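Sugar ABC transporter substrate-binding protein (Treponema pallidum subsp. pallidum, PDB 5U2P) probably binds a ligand, perhaps a sugar, in the periplasm and hands it to an ABC transporter for uptake. Local coordinates at residues A141-K146 and I283-C288; D147-Y152 and R262-F267; V36-K41 and V62-I67. All coordinates share one frame; numbering follows the deposited sequence.

Interaction 1: A141-K146 and I283-C288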
loop_
_atom_site.group_PDB
_atom_site.type_symbol
_atom_site.label_atom_id
_atom_site.label_comp_id
_atom_site.label_asym_id
_atom_site.label_seq_id
_atom_site.Cartn_x
_atom_site.Cartn_y
_atom_site.Cartn_z
ATOM N N ALA A 141 4.141 -7.414 -4.847
ATOM C CA ALA A 141 4.039 -8.529 -5.763
ATOM C C ALA A 141 5.367 -9.286 -5.863
ATOM O O ALA A 141 6.408 -8.817 -5.392
ATOM C CB ALA A 141 3.593 -8.013 -7.143
ATOM N N LEU A 142 5.310 -10.444 -6.504
ATOM C CA LEU A 142 6.484 -11.230 -6.865
ATOM C C LEU A 142 6.958 -10.780 -8.226
ATOM O O LEU A 142 6.296 -11.014 -9.237
ATOM C CB LEU A 142 6.140 -12.715 -6.875
ATOM C CG LEU A 142 7.311 -13.670 -7.120
ATOM C CD1 LEU A 142 8.331 -13.613 -5.987
ATOM C CD2 LEU A 142 6.771 -15.092 -7.295
ATOM N N PHE A 143 8.097 -10.110 -8.241
ATOM C CA PHE A 143 8.715 -9.656 -9.471
ATOM C C PHE A 143 9.812 -10.628 -9.865
ATOM O O PHE A 143 10.575 -11.097 -9.017
ATOM C CB PHE A 143 9.248 -8.253 -9.284
ATOM C CG PHE A 143 8.177 -7.257 -8.981
ATOM C CD1 PHE A 143 7.409 -6.730 -10.001
ATOM C CD2 PHE A 143 7.893 -6.887 -7.684
ATOM C CE1 PHE A 143 6.406 -5.825 -9.742
ATOM C CE2 PHE A 143 6.902 -5.978 -7.412
ATOM C CZ PHE A 143 6.145 -5.450 -8.447
ATOM N N TYR A 144 9.865 -10.974 -11.142
ATOM C CA TYR A 144 10.843 -11.940 -11.594
ATOM C C TYR A 144 11.449 -11.580 -12.937
ATOM O O TYR A 144 10.879 -10.813 -13.734
ATOM C CB TYR A 144 10.233 -13.332 -11.656
ATOM C CG TYR A 144 9.103 -13.516 -12.640
ATOM C CD1 TYR A 144 7.793 -13.248 -12.272
ATOM C CD2 TYR A 144 9.342 -13.983 -13.933
ATOM C CE1 TYR A 144 6.742 -13.427 -13.161
ATOM C CE2 TYR A 144 8.295 -14.173 -14.825
ATOM C CZ TYR A 144 7.002 -13.891 -14.433
ATOM O OH TYR A 144 5.949 -14.062 -15.292
ATOM N N ASN A 145 12.645 -12.110 -13.130
ATOM C CA ASN A 145 13.424 -11.910 -14.345
ATOM C C ASN A 145 13.018 -12.944 -15.395
ATOM O O ASN A 145 13.450 -14.100 -15.335
ATOM C CB ASN A 145 14.922 -12.005 -14.040
ATOM C CG ASN A 145 15.781 -11.660 -15.242
ATOM O OD1 ASN A 145 15.370 -11.862 -16.383
ATOM N ND2 ASN A 145 16.971 -11.115 -14.993
ATOM N N LYS A 146 12.197 -12.510 -16.349
ATOM C CA LYS A 146 11.634 -13.395 -17.375
ATOM C C LYS A 146 12.703 -14.124 -18.191
ATOM O O LYS A 146 12.496 -15.261 -18.607
ATOM C CB LYS A 146 10.747 -12.601 -18.334
ATOM C CG LYS A 146 9.399 -12.184 -17.802
ATOM C CD LYS A 146 8.589 -11.493 -18.893
ATOM C CE LYS A 146 7.146 -11.287 -18.478
ATOM N NZ LYS A 146 6.351 -10.620 -19.545
ATOM N N ILE A 283 15.430 -4.455 -19.131
ATOM C CA ILE A 283 15.257 -5.698 -18.408
ATOM C C ILE A 283 13.833 -6.221 -18.620
ATOM O O ILE A 283 12.888 -5.455 -18.750
ATOM C CB ILE A 283 15.574 -5.530 -16.901
ATOM C CG1 ILE A 283 15.771 -6.898 -16.244
ATOM C CG2 ILE A 283 14.520 -4.710 -16.215
ATOM C CD1 ILE A 283 16.440 -6.820 -14.891
ATOM N N ASN A 284 13.732 -7.539 -18.706
ATOM C CA ASN A 284 12.477 -8.223 -18.965
ATOM C C ASN A 284 11.880 -8.735 -17.649
ATOM O O ASN A 284 12.222 -9.810 -17.192
ATOM C CB ASN A 284 12.702 -9.379 -19.938
ATOM C CG ASN A 284 11.416 -9.879 -20.542
ATOM O OD1 ASN A 284 10.386 -9.203 -20.480
ATOM N ND2 ASN A 284 11.461 -11.068 -21.133
ATOM N N LEU A 285 11.046 -7.903 -17.056
ATOM C CA LEU A 285 10.521 -8.143 -15.722
ATOM C C LEU A 285 9.080 -8.597 -15.802
ATOM O O LEU A 285 8.281 -8.011 -16.524
ATOM C CB LEU A 285 10.627 -6.859 -14.893
ATOM C CG LEU A 285 10.764 -6.950 -13.379
ATOM C CD1 LEU A 285 12.074 -7.598 -13.041
ATOM C CD2 LEU A 285 10.694 -5.560 -12.755
ATOM N N GLY A 286 8.746 -9.636 -15.051
ATOM C CA GLY A 286 7.368 -10.051 -14.880
ATOM C C GLY A 286 6.932 -9.820 -13.449
ATOM O O GLY A 286 7.779 -9.617 -12.572
ATOM N N ALA A 287 5.622 -9.825 -13.220
ATOM C CA ALA A 287 5.055 -9.636 -11.880
ATOM C C ALA A 287 3.798 -10.471 -11.688
ATOM O O ALA A 287 2.849 -10.378 -12.470
ATOM C CB ALA A 287 4.736 -8.178 -11.635
ATOM N N CYS A 288 3.763 -11.240 -10.612
ATOM C CA CYS A 288 2.619 -12.093 -10.327
ATOM C C CYS A 288 2.340 -12.140 -8.839
ATOM O O CYS A 288 3.110 -11.624 -8.024
ATOM C CB CYS A 288 2.870 -13.505 -10.853
ATOM S SG CYS A 288 4.277 -14.320 -10.068
HETATM O O HOH W 1 15.666 -9.524 -18.382
#

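Interaction 2: D147-Y152 and R262-F267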
loop_
_atom_site.group_PDB
_atom_site.type_symbol
_atom_site.label_atom_id
_atom_site.label_comp_id
_atom_site.label_asym_id
_atom_site.label_seq_id
_atom_site.Cartn_x
_atom_site.Cartn_y
_atom_site.Cartn_z
ATOM N N ASP A 147 13.840 -13.469 -18.421
ATOM C CA ASP A 147 14.914 -14.066 -19.217
ATOM C C ASP A 147 15.571 -15.207 -18.470
ATOM O O ASP A 147 15.850 -16.243 -19.059
ATOM C CB ASP A 147 15.977 -13.030 -19.600
ATOM C CG ASP A 147 15.481 -12.021 -20.623
ATOM O OD1 ASP A 147 14.532 -12.329 -21.373
ATOM O OD2 ASP A 147 16.055 -10.912 -20.682
ATOM N N LEU A 148 15.824 -15.021 -17.176
ATOM C CA LEU A 148 16.388 -16.092 -16.358
ATOM C C LEU A 148 15.416 -17.254 -16.257
ATOM O O LEU A 148 15.813 -18.418 -16.315
ATOM C CB LEU A 148 16.725 -15.602 -14.952
ATOM C CG LEU A 148 17.954 -14.724 -14.783
ATOM C CD1 LEU A 148 18.006 -14.184 -13.363
ATOM C CD2 LEU A 148 19.219 -15.515 -15.100
ATOM N N PHE A 149 14.140 -16.933 -16.084
ATOM C CA PHE A 149 13.114 -17.961 -16.032
ATOM C C PHE A 149 13.124 -18.791 -17.310
ATOM O O PHE A 149 13.012 -20.013 -17.259
ATOM C CB PHE A 149 11.735 -17.346 -15.815
ATOM C CG PHE A 149 11.349 -17.228 -14.372
ATOM C CD1 PHE A 149 12.281 -16.842 -13.421
ATOM C CD2 PHE A 149 10.051 -17.495 -13.963
ATOM C CE1 PHE A 149 11.923 -16.733 -12.093
ATOM C CE2 PHE A 149 9.696 -17.382 -12.632
ATOM C CZ PHE A 149 10.636 -17.002 -11.703
ATOM N N ASP A 150 13.263 -18.127 -18.454
ATOM C CA ASP A 150 13.294 -18.823 -19.737
ATOM C C ASP A 150 14.547 -19.680 -19.854
ATOM O O ASP A 150 14.480 -20.833 -20.269
ATOM C CB ASP A 150 13.236 -17.833 -20.902
ATOM C CG ASP A 150 11.904 -17.113 -20.997
ATOM O OD1 ASP A 150 10.884 -17.656 -20.520
ATOM O OD2 ASP A 150 11.877 -15.996 -21.560
ATOM N N ARG A 151 15.685 -19.114 -19.470
ATOM C CA ARG A 151 16.962 -19.811 -19.565
ATOM C C ARG A 151 16.928 -21.157 -18.854
ATOM O O ARG A 151 17.328 -22.176 -19.417
ATOM C CB ARG A 151 18.085 -18.952 -18.978
ATOM C CG ARG A 151 19.465 -19.588 -19.087
ATOM C CD ARG A 151 20.527 -18.753 -18.395
ATOM N NE ARG A 151 21.829 -19.415 -18.421
ATOM C CZ ARG A 151 22.899 -18.998 -17.751
ATOM N NH1 ARG A 151 22.831 -17.915 -16.988
ATOM N NH2 ARG A 151 24.039 -19.672 -17.839
ATOM N N TYR A 152 16.449 -21.151 -17.617
ATOM C CA TYR A 152 16.457 -22.345 -16.787
ATOM C C TYR A 152 15.111 -23.056 -16.802
ATOM O O TYR A 152 14.803 -23.836 -15.902
ATOM C CB TYR A 152 16.848 -21.978 -15.359
ATOM C CG TYR A 152 18.170 -21.256 -15.274
ATOM C CD1 TYR A 152 19.341 -21.861 -15.707
ATOM C CD2 TYR A 152 18.249 -19.969 -14.762
ATOM C CE1 TYR A 152 20.552 -21.204 -15.636
ATOM C CE2 TYR A 152 19.455 -19.305 -14.681
ATOM C CZ TYR A 152 20.604 -19.929 -15.116
ATOM O OH TYR A 152 21.808 -19.268 -15.036
ATOM N N ARG A 262 21.600 -11.445 -10.878
ATOM C CA ARG A 262 22.016 -12.216 -9.700
ATOM C C ARG A 262 20.836 -12.592 -8.799
ATOM O O ARG A 262 21.024 -13.268 -7.775
ATOM C CB ARG A 262 23.049 -11.430 -8.899
ATOM C CG ARG A 262 24.348 -11.262 -9.600
ATOM C CD ARG A 262 25.211 -10.268 -8.886
ATOM N NE ARG A 262 26.404 -10.010 -9.673
ATOM C CZ ARG A 262 27.309 -9.079 -9.395
ATOM N NH1 ARG A 262 27.166 -8.289 -8.341
ATOM N NH2 ARG A 262 28.346 -8.929 -10.203
ATOM N N ILE A 263 19.634 -12.158 -9.186
ATOM C CA ILE A 263 18.385 -12.471 -8.476
ATOM C C ILE A 263 17.260 -12.905 -9.427
ATOM O O ILE A 263 16.872 -12.161 -10.331
ATOM C CB ILE A 263 17.846 -11.255 -7.703
ATOM C CG1 ILE A 263 18.892 -10.701 -6.752
ATOM C CG2 ILE A 263 16.528 -11.625 -6.952
ATOM C CD1 ILE A 263 18.450 -9.399 -6.096
ATOM N N ALA A 264 16.695 -14.075 -9.179
ATOM C CA ALA A 264 15.627 -14.598 -10.026
ATOM C C ALA A 264 14.305 -13.928 -9.719
ATOM O O ALA A 264 13.568 -13.537 -10.631
ATOM C CB ALA A 264 15.500 -16.101 -9.846
ATOM N N MET A 265 14.022 -13.808 -8.428
ATOM C CA MET A 265 12.749 -13.316 -7.921
ATOM C C MET A 265 12.971 -12.332 -6.774
ATOM O O MET A 265 13.850 -12.528 -5.946
ATOM C CB MET A 265 11.882 -14.473 -7.424
ATOM C CG MET A 265 11.424 -15.423 -8.496
ATOM S SD MET A 265 10.415 -16.749 -7.827
ATOM C CE MET A 265 11.641 -17.665 -6.903
ATOM N N TYR A 266 12.147 -11.292 -6.740
ATOM C CA TYR A 266 12.133 -10.331 -5.648
ATOM C C TYR A 266 10.692 -10.159 -5.202
ATOM O O TYR A 266 9.827 -9.952 -6.036
ATOM C CB TYR A 266 12.731 -8.982 -6.088
ATOM C CG TYR A 266 12.458 -7.897 -5.070
ATOM C CD1 TYR A 266 13.193 -7.823 -3.891
ATOM C CD2 TYR A 266 11.420 -7.002 -5.249
ATOM C CE1 TYR A 266 12.929 -6.823 -2.949
ATOM C CE2 TYR A 266 11.144 -6.033 -4.317
ATOM C CZ TYR A 266 11.897 -5.952 -3.171
ATOM O OH TYR A 266 11.580 -4.971 -2.270
ATOM N N PHE A 267 10.407 -10.295 -3.904
ATOM C CA PHE A 267 9.085 -9.981 -3.397
ATOM C C PHE A 267 9.112 -8.675 -2.618
ATOM O O PHE A 267 9.899 -8.502 -1.689
ATOM C CB PHE A 267 8.503 -11.064 -2.483
ATOM C CG PHE A 267 7.114 -10.730 -2.044
ATOM C CD1 PHE A 267 6.054 -10.918 -2.910
ATOM C CD2 PHE A 267 6.869 -10.121 -0.814
ATOM C CE1 PHE A 267 4.772 -10.546 -2.551
ATOM C CE2 PHE A 267 5.600 -9.763 -0.457
ATOM C CZ PHE A 267 4.548 -9.977 -1.320
#

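Interaction 3: V36-K41 and V62-I67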
loop_
_atom_site.group_PDB
_atom_site.type_symbol
_atom_site.label_atom_id
_atom_site.label_comp_id
_atom_site.label_asym_id
_atom_site.label_seq_id
_atom_site.Cartn_x
_atom_site.Cartn_y
_atom_site.Cartn_z
ATOM N N VAL A 36 -9.658 25.895 0.962
ATOM C CA VAL A 36 -8.941 24.635 1.016
ATOM C C VAL A 36 -7.768 24.713 1.987
ATOM O O VAL A 36 -7.082 25.728 2.073
ATOM C CB VAL A 36 -8.432 24.244 -0.388
ATOM C CG1 VAL A 36 -7.721 22.910 -0.352
ATOM C CG2 VAL A 36 -9.592 24.205 -1.361
ATOM N N LEU A 37 -7.555 23.630 2.725
ATOM C CA LEU A 37 -6.372 23.465 3.567
ATOM C C LEU A 37 -5.567 22.289 3.034
ATOM O O LEU A 37 -6.113 21.208 2.824
ATOM C CB LEU A 37 -6.757 23.193 5.024
ATOM C CG LEU A 37 -5.675 23.373 6.080
ATOM C CD1 LEU A 37 -5.470 24.848 6.382
ATOM C CD2 LEU A 37 -6.034 22.591 7.340
ATOM N N ILE A 38 -4.275 22.485 2.836
ATOM C CA ILE A 38 -3.424 21.434 2.277
ATOM C C ILE A 38 -2.009 21.485 2.855
ATOM O O ILE A 38 -1.576 22.514 3.371
ATOM C CB ILE A 38 -3.347 21.559 0.746
ATOM C CG1 ILE A 38 -2.699 20.311 0.133
ATOM C CG2 ILE A 38 -2.602 22.839 0.353
ATOM C CD1 ILE A 38 -2.602 20.346 -1.365
ATOM N N ARG A 39 -1.300 20.362 2.786
ATOM C CA ARG A 39 0.099 20.309 3.195
ATOM C C ARG A 39 0.955 21.062 2.191
ATOM O O ARG A 39 0.765 20.943 0.982
ATOM C CB ARG A 39 0.592 18.860 3.311
ATOM C CG ARG A 39 0.085 18.095 4.534
ATOM C CD ARG A 39 0.637 16.675 4.556
ATOM N NE ARG A 39 -0.141 15.771 5.407
ATOM C CZ ARG A 39 0.228 15.336 6.612
ATOM N NH1 ARG A 39 1.381 15.709 7.158
ATOM N NH2 ARG A 39 -0.569 14.511 7.278
ATOM N N GLU A 40 1.896 21.836 2.711
ATOM C CA GLU A 40 2.809 22.621 1.893
ATOM C C GLU A 40 3.414 21.790 0.759
ATOM O O GLU A 40 3.279 22.138 -0.413
ATOM C CB GLU A 40 3.912 23.198 2.785
ATOM C CG GLU A 40 4.930 24.072 2.078
ATOM C CD GLU A 40 5.991 24.596 3.030
ATOM O OE1 GLU A 40 6.233 23.944 4.068
ATOM O OE2 GLU A 40 6.577 25.660 2.742
ATOM N N LYS A 41 4.041 20.667 1.104
ATOM C CA LYS A 41 4.758 19.863 0.110
ATOM C C LYS A 41 3.821 19.077 -0.795
ATOM O O LYS A 41 4.262 18.464 -1.757
ATOM C CB LYS A 41 5.726 18.891 0.791
ATOM C CG LYS A 41 6.876 19.559 1.536
ATOM C CD LYS A 41 7.865 18.525 2.066
ATOM C CE LYS A 41 9.097 19.178 2.673
ATOM N NZ LYS A 41 8.768 19.904 3.929
ATOM N N VAL A 62 -11.256 29.386 -5.705
ATOM C CA VAL A 62 -10.608 28.610 -4.659
ATOM C C VAL A 62 -9.503 29.417 -3.987
ATOM O O VAL A 62 -8.646 29.981 -4.662
ATOM C CB VAL A 62 -9.996 27.311 -5.216
ATOM C CG1 VAL A 62 -9.388 26.494 -4.102
ATOM C CG2 VAL A 62 -11.048 26.499 -5.975
ATOM N N THR A 63 -9.536 29.465 -2.658
ATOM C CA THR A 63 -8.439 30.016 -1.873
ATOM C C THR A 63 -7.766 28.888 -1.101
ATOM O O THR A 63 -8.422 28.145 -0.370
ATOM C CB THR A 63 -8.922 31.115 -0.914
ATOM O OG1 THR A 63 -9.943 30.599 -0.059
ATOM C CG2 THR A 63 -9.490 32.279 -1.706
ATOM N N VAL A 64 -6.459 28.753 -1.298
ATOM C CA VAL A 64 -5.676 27.681 -0.683
ATOM C C VAL A 64 -4.831 28.188 0.483
ATOM O O VAL A 64 -4.140 29.202 0.385
ATOM C CB VAL A 64 -4.752 26.998 -1.714
ATOM C CG1 VAL A 64 -3.910 25.907 -1.052
ATOM C CG2 VAL A 64 -5.569 26.415 -2.847
ATOM N N GLU A 65 -4.905 27.455 1.587
ATOM C CA GLU A 65 -4.119 27.722 2.779
ATOM C C GLU A 65 -3.175 26.543 3.014
ATOM O O GLU A 65 -3.646 25.438 3.302
ATOM C CB GLU A 65 -5.051 27.921 3.972
ATOM C CG GLU A 65 -4.383 28.376 5.242
ATOM C CD GLU A 65 -5.367 28.473 6.393
ATOM O OE1 GLU A 65 -4.914 28.553 7.555
ATOM O OE2 GLU A 65 -6.592 28.466 6.131
ATOM N N THR A 66 -1.863 26.755 2.878
ATOM C CA THR A 66 -0.906 25.662 3.070
ATOM C C THR A 66 -0.331 25.644 4.473
ATOM O O THR A 66 -0.141 26.688 5.096
ATOM C CB THR A 66 0.275 25.731 2.087
ATOM O OG1 THR A 66 1.043 26.911 2.340
ATOM C CG2 THR A 66 -0.218 25.722 0.647
ATOM N N ILE A 67 -0.051 24.444 4.960
ATOM C CA ILE A 67 0.560 24.269 6.262
ATOM C C ILE A 67 1.829 23.436 6.117
ATOM O O ILE A 67 1.845 22.442 5.384
ATOM C CB ILE A 67 -0.396 23.582 7.244
ATOM C CG1 ILE A 67 -1.748 24.312 7.302
ATOM C CG2 ILE A 67 0.237 23.490 8.616
ATOM C CD1 ILE A 67 -1.693 25.739 7.858
#

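Interaction 1: A141-K146 and I283-C288
An antiparallel strand pair in one sheet of this solute-binding fold joins Leu142, Tyr144 and their neighbours to Gly286 and Cys288. Leu142 with Cys288 and Tyr144 with Gly286 are hydrogen-bonded pairs. Phe143 with Ala287 and Asn145 with Leu285 are the non-hydrogen-bonded pairs between and beyond them. Gly286 N meets Tyr144 O at 2.8 Å. The return bond, Tyr144 N to Gly286 O, measures 2.9 Å. Lys146 N adds a last bond to Asn284 O where the strand gives way to a helix.

The Tyr144 ring lies across the opposite strand. Its CG sits between the backbone N and the carbonyl carbon (chi1 63°), which folds the ring over Gly286. Gly286 CA makes a CH-pi contact, 4.0 Å from the ring centroid and over the face. Cys288 SG approaches the same ring obliquely and also touches Leu142 CD2 at 3.8 Å. The Tyr144 hydroxyl is hydrogen-bonded to Glu156. On the other face of the sheet, Phe143 CE1 packs on Ala287 CB at 3.5 Å, and helix 270-279 packs on Phe143 and Leu285.

The extended Lys146 side chain crosses that of Asn284 at about a right angle, with CD 3.3 Å from Asn284 OD1. Asn145 is the N-cap of helix 146-151, its OD1 accepting from Leu148 N. A water donates to the same OD1 and accepts from Asn284 N. The cap and the water thus satisfy Asn145 OD1 and Asn284 N at the helix start, while Gly286, with no side chain, lets the face of the Tyr144 ring settle over the backbone.

Interaction 2: D147-Y152 and R262-F267
Phe149 reaches from helix 146-151 to Ala264 and Met265 on strand 263-267, which lies between strands 138-145 and 178-181. Its CB points past the other segment, and the ring carries the contact. From CB the side chain runs through CG and CD1 toward the strand. CE1 is the first atom to touch, lying 3.9 Å from Ala264 O and 4.3 Å from Ala264 CB. The next atom, CZ, meets Met265 CG at 3.7 Å. This CG, anti to its carbonyl carbon (chi1 -66°), is the Met265 atom nearest the ring. Met265 SD also lies at this edge, in the ring plane, 5.2 Å from the Phe149 centroid. This is a Met-aromatic contact made at the edge of the ring. The two side chains cross at about a right angle.

Leu148 makes the second contact. Its CD1 lies 3.8 Å from Ile263 O and 4.1 Å from Ala264 CA, against the backbone where the chain turns a corner. No hydrogen bond links the two segments, and every touching residue is buried. Around them, Phe149 stacks on Tyr144, while helix 160-172 packs on Ala264 and Met265.

The arrangement is plain apolar packing of a short helix on a strand of the sheet. Helices packed against a central sheet are typical of the alpha/beta lobes of periplasmic solute-binding proteins.

Interaction 3: V36-K41 and V62-I67
Strands 36-39 and 62-67 run parallel, 4.7 Å apart at their closest approach, with 31° between their directions. Five backbone hydrogen bonds join them, the donor alternating between the two segments throughout. Val36 N donates to Thr63 O, and Glu65 N returns a bond of 2.8 Å to Val36 O. Ile38 N then donates to Glu65 O, and Ile67 N to Ile38 O. The final bond, Glu40 N to Ile67 O, measures 2.7 Å. It carries the pairing just past the strand end into a 3-10 turn.

Val36, Ile38, Val64 and Thr66 occupy one face. Ile38 CG2 sits between the backbone N and the carbonyl carbon, while CG1 is anti to that N (chi1 -169°). CG2 is the branch that meets the neighbouring strand, with Val64 CG1 at 3.6 Å and Thr66 CG2 at 3.8 Å. Val36 CG2, anti to its carbonyl carbon, meets Val62 CG1 at 3.6 Å. Helix 45-58 packs on this face through Leu47, Phe51 and Leu54.

The other face carries Leu37, Glu65 and Ile67. Leu37 CD1 touches the carboxylate carbon, Glu65 CD, at 3.6 Å, and lies 3.9 Å from Ile67 CG1. The extended Glu65 chain therefore runs beside a methyl group before its OE1 reaches a salt bridge with Arg79.

Strand 33-39, helix 45-58 and strand 61-67 form a beta-alpha-beta unit, and strand 61-67 is an outermost strand of its sheet. The chemistry is divided between the faces: branched apolar groups meet the helix on one, while the other combines methyl packing with a carboxylate whose charge is probably balanced by Arg79.

Along the chain interaction 3 comes first and closes before the other two open. Interactions 1 and 2 then overlap in sequence, with 147-152 and 262-267 both falling between the two segments of interaction 1. Their centres are about 8 Å apart. Strand 138-145 runs directly into helix 146-151, and it pairs with both 263-267 and 285-288 in one sheet. Interaction 3 belongs to a separate five-stranded sheet. Its centre is about 40 Å from that of interaction 1 and 46 Å from that of interaction 2, across the chain's centre. The contacts therefore sample two sheet-based lobes, consistent with the two-lobed fold of periplasmic ligand-binding proteins, which generally bind ligand between the lobes.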